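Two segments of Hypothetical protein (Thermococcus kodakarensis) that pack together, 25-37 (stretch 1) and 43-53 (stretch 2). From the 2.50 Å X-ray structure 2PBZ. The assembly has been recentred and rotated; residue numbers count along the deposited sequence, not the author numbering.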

# COMPACT_ATOMS: atom_id res chain seq x y z
N PHE A 25 -23.62 4.08 15.13
CA PHE A 25 -23.45 4.27 16.57
C PHE A 25 -23.03 5.67 16.90
O PHE A 25 -22.56 6.41 16.04
N LYS A 26 -23.19 6.04 18.17
CA LYS A 26 -22.81 7.36 18.63
C LYS A 26 -21.37 7.24 19.07
O LYS A 26 -20.94 6.16 19.46
N THR A 27 -20.64 8.34 19.04
CA THR A 27 -19.22 8.35 19.37
C THR A 27 -18.76 9.19 20.56
O THR A 27 -19.20 10.33 20.72
N ARG A 28 -17.87 8.62 21.36
CA ARG A 28 -17.27 9.31 22.51
C ARG A 28 -15.79 9.00 22.61
O ARG A 28 -15.38 7.85 22.72
N LEU A 29 -14.97 10.05 22.60
CA LEU A 29 -13.53 9.89 22.68
C LEU A 29 -12.93 10.55 23.90
O LEU A 29 -13.23 11.70 24.19
N TYR A 30 -12.09 9.81 24.63
CA TYR A 30 -11.40 10.34 25.80
C TYR A 30 -10.03 10.75 25.28
O TYR A 30 -9.28 9.91 24.79
N VAL A 31 -9.69 12.03 25.39
CA VAL A 31 -8.42 12.54 24.87
C VAL A 31 -7.78 13.52 25.85
O VAL A 31 -8.46 14.13 26.67
N SER A 32 -6.46 13.67 25.76
CA SER A 32 -5.75 14.60 26.63
C SER A 32 -5.75 16.00 26.03
O SER A 32 -6.01 16.19 24.84
N PRO A 33 -5.46 17.01 26.86
CA PRO A 33 -5.44 18.38 26.36
C PRO A 33 -4.47 18.60 25.20
O PRO A 33 -4.81 19.28 24.23
N LYS A 34 -3.28 18.01 25.28
CA LYS A 34 -2.29 18.17 24.22
C LYS A 34 -2.71 17.59 22.87
O LYS A 34 -2.42 18.17 21.83
N ARG A 35 -3.41 16.46 22.89
CA ARG A 35 -3.84 15.81 21.66
C ARG A 35 -5.23 16.19 21.15
O ARG A 35 -5.56 15.88 20.02
N ARG A 36 -6.04 16.86 21.96
CA ARG A 36 -7.39 17.19 21.52
C ARG A 36 -7.59 18.14 20.34
O ARG A 36 -8.60 18.04 19.65
N PRO A 37 -6.66 19.07 20.11
CA PRO A 37 -6.87 19.97 18.96
C PRO A 37 -7.16 19.17 17.69
O PRO A 37 -8.15 19.40 16.99
N PRO A 43 -14.97 15.22 12.36
CA PRO A 43 -16.42 15.05 12.35
C PRO A 43 -16.89 13.68 12.83
O PRO A 43 -18.08 13.40 12.83
N ILE A 44 -15.98 12.81 13.22
CA ILE A 44 -16.39 11.48 13.65
C ILE A 44 -16.59 11.34 15.15
O ILE A 44 -17.03 10.29 15.63
N VAL A 45 -16.28 12.40 15.89
CA VAL A 45 -16.44 12.37 17.34
C VAL A 45 -17.63 13.20 17.81
O VAL A 45 -17.74 14.39 17.49
N ASP A 46 -18.53 12.57 18.56
CA ASP A 46 -19.70 13.26 19.07
C ASP A 46 -19.40 13.83 20.46
O ASP A 46 -19.40 15.04 20.66
N ASP A 47 -19.11 12.96 21.42
CA ASP A 47 -18.79 13.43 22.77
C ASP A 47 -17.29 13.33 22.98
O ASP A 47 -16.73 12.27 22.90
N LEU A 48 -16.64 14.46 23.27
CA LEU A 48 -15.20 14.48 23.48
C LEU A 48 -14.85 14.78 24.93
O LEU A 48 -14.94 15.92 25.38
N VAL A 49 -14.42 13.75 25.64
CA VAL A 49 -14.06 13.85 27.05
C VAL A 49 -12.57 14.12 27.24
O VAL A 49 -11.76 13.21 27.19
N VAL A 50 -12.22 15.38 27.48
CA VAL A 50 -10.81 15.73 27.69
C VAL A 50 -10.40 15.39 29.11
O VAL A 50 -11.18 15.58 30.03
N ALA A 51 -9.18 14.89 29.28
CA ALA A 51 -8.68 14.52 30.60
C ALA A 51 -7.16 14.36 30.67
O ALA A 51 -6.53 13.94 29.70
N GLU A 52 -6.58 14.69 31.81
CA GLU A 52 -5.14 14.55 32.00
C GLU A 52 -4.79 13.05 31.95
O GLU A 52 -3.84 12.64 31.27
N GLU A 53 -5.57 12.25 32.67
CA GLU A 53 -5.40 10.80 32.75
C GLU A 53 -6.64 10.14 32.14
O GLU A 53 -7.73 10.71 32.19

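In a parallel pair of β-strands the backbone supplies the regular bonds, and side chains alternate between two faces, so each face must be packed on its own terms. Strands 27-31 and 47-50 illustrate the principle, with N-to-C directions 16° apart and 849 Å² buried between the two segments.

T27, which covers the most surface, closes the N-terminal end. Its CA-to-CB bond points toward the other segment, and the m rotamer brings T27 CG2 to 3.0 Å from I44 O and 4.0 Å from V45 CG1. D46 reaches back: also m, it accepts a hydrogen bond at OD2 from T27 N (2.8 Å), so a carboxylate serves as the acceptor for a backbone amide at the start of the ladder, while T27 O receives D47 N at 2.7 Å.

V49 comes next, on the face it shares with R28, Y30 and D47. In its t rotamer it lies over one face of the ring of Y30 (chi1 m); V49 CB sits 4.2 Å from the ring centroid and 11° off the normal, a CH-pi contact. V49 CG2 meets the aliphatic part of R28, 3.9 Å from R28 CG. R28 (t, t, m) and D47 (t) form a salt bridge, R28 NE to D47 OD2 at 2.8 Å, with the carboxylate oxygen at the edge of the guanidinium, near its plane, where the NE hydrogen can point to it.

The face carrying L29, V31, L48 and V50 is apolar. L48 (t, p) places CD1 3.8 Å from L29 CB and 3.5 Å from V31 CG1, touching two residues on the same face of the partner strand. L29, likewise t, p, also has its CB 3.7 Å from V45 CG1. Past the end of strand 27-31, R36 and P33 meet V50 (t): V50 CG2 lies 3.8 Å from R36 CD, and V50 CG1 4.1 Å from P33 CD.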

# COMPACT_ATOMS: atom_id res chain seq x y z
CB PHE A 25 -22.41 3.30 17.12
CG PHE A 25 -22.89 1.90 17.23
CD1 PHE A 25 -22.41 0.92 16.37
CD2 PHE A 25 -23.86 1.57 18.18
CE1 PHE A 25 -22.90 -0.39 16.45
CE2 PHE A 25 -24.35 0.28 18.28
CZ PHE A 25 -23.87 -0.72 17.41
CB LYS A 26 -23.70 7.80 19.80
CG LYS A 26 -24.25 9.20 19.64
CD LYS A 26 -25.08 9.30 18.38
CE LYS A 26 -25.57 10.72 18.12
NZ LYS A 26 -26.28 10.84 16.80
CB THR A 27 -18.44 8.81 18.10
OG1 THR A 27 -18.43 7.74 17.15
CG2 THR A 27 -17.03 9.21 18.44
CB ARG A 28 -17.92 8.90 23.82
CG ARG A 28 -17.13 9.38 25.04
CD ARG A 28 -17.77 8.92 26.33
NE ARG A 28 -19.11 9.46 26.48
CZ ARG A 28 -20.06 8.88 27.21
NH1 ARG A 28 -19.79 7.76 27.86
NH2 ARG A 28 -21.27 9.42 27.29
CB LEU A 29 -12.88 10.48 21.42
CG LEU A 29 -11.37 10.35 21.30
CD1 LEU A 29 -11.02 8.89 21.06
CD2 LEU A 29 -10.85 11.22 20.18
CB TYR A 30 -11.21 9.27 26.86
CG TYR A 30 -12.44 8.88 27.62
CD1 TYR A 30 -13.55 8.34 26.98
CD2 TYR A 30 -12.48 9.01 29.00
CE1 TYR A 30 -14.67 7.94 27.70
CE2 TYR A 30 -13.59 8.61 29.74
CZ TYR A 30 -14.69 8.07 29.08
OH TYR A 30 -15.76 7.62 29.80
CB VAL A 31 -8.65 13.25 23.52
CG1 VAL A 31 -9.45 14.53 23.74
CG2 VAL A 31 -7.33 13.57 22.84
CB SER A 32 -4.32 14.13 26.86
OG SER A 32 -3.57 14.14 25.67
CB PRO A 33 -5.11 19.20 27.59
CG PRO A 33 -4.30 18.24 28.43
CD PRO A 33 -5.07 16.96 28.28
CB LYS A 34 -0.95 17.56 24.63
CG LYS A 34 0.17 17.88 23.67
CD LYS A 34 1.48 17.19 24.06
CE LYS A 34 2.59 17.50 23.04
NZ LYS A 34 3.96 17.11 23.51
CB ARG A 35 -3.77 14.29 21.81
CG ARG A 35 -2.37 13.68 21.74
CD ARG A 35 -2.42 12.16 21.96
NE ARG A 35 -1.18 11.47 21.58
CZ ARG A 35 0.06 11.85 21.94
NH1 ARG A 35 0.25 12.93 22.70
NH2 ARG A 35 1.11 11.13 21.56
CB ARG A 36 -8.25 17.69 22.68
CG ARG A 36 -7.92 19.07 23.18
CD ARG A 36 -9.17 19.73 23.78
NE ARG A 36 -9.98 20.40 22.77
CZ ARG A 36 -9.56 21.43 22.03
NH1 ARG A 36 -8.33 21.92 22.18
NH2 ARG A 36 -10.37 21.96 21.13
CB PRO A 37 -5.56 20.74 18.88
CG PRO A 37 -5.12 20.79 20.31
CD PRO A 37 -5.42 19.41 20.83
CB PRO A 43 -16.79 15.28 10.88
CG PRO A 43 -15.74 16.20 10.42
CD PRO A 43 -14.50 15.62 11.02
CB ILE A 44 -15.39 10.40 13.19
CG1 ILE A 44 -14.01 10.73 13.74
CG2 ILE A 44 -15.39 10.30 11.66
CD1 ILE A 44 -13.00 9.62 13.62
CB VAL A 45 -15.18 12.89 18.06
CG1 VAL A 45 -15.29 12.62 19.55
CG2 VAL A 45 -13.95 12.26 17.49
CB ASP A 46 -20.90 12.31 19.11
CG ASP A 46 -21.20 11.70 17.74
OD1 ASP A 46 -20.93 12.36 16.71
OD2 ASP A 46 -21.72 10.57 17.67
CB ASP A 47 -19.53 12.58 23.81
CG ASP A 47 -19.23 13.01 25.25
OD1 ASP A 47 -18.76 14.15 25.45
OD2 ASP A 47 -19.47 12.20 26.18
CB LEU A 48 -14.55 15.52 22.57
CG LEU A 48 -13.02 15.56 22.55
CD1 LEU A 48 -12.46 14.26 21.95
CD2 LEU A 48 -12.57 16.76 21.73
CB VAL A 49 -14.42 12.55 27.79
CG1 VAL A 49 -14.20 12.72 29.27
CG2 VAL A 49 -15.84 12.16 27.48
CB VAL A 50 -10.58 17.23 27.49
CG1 VAL A 50 -9.10 17.52 27.54
CG2 VAL A 50 -11.20 17.68 26.19
CB ALA A 51 -9.35 13.24 31.06
CB GLU A 52 -4.71 15.11 33.37
CG GLU A 52 -5.13 16.56 33.66
CD GLU A 52 -4.53 17.58 32.68
OE1 GLU A 52 -3.41 17.34 32.14
OE2 GLU A 52 -5.17 18.65 32.47
CB GLU A 53 -5.27 10.36 34.22
CG GLU A 53 -4.01 10.84 34.94
CD GLU A 53 -2.74 10.14 34.44
OE1 GLU A 53 -2.69 8.87 34.50
OE2 GLU A 53 -1.80 10.86 33.99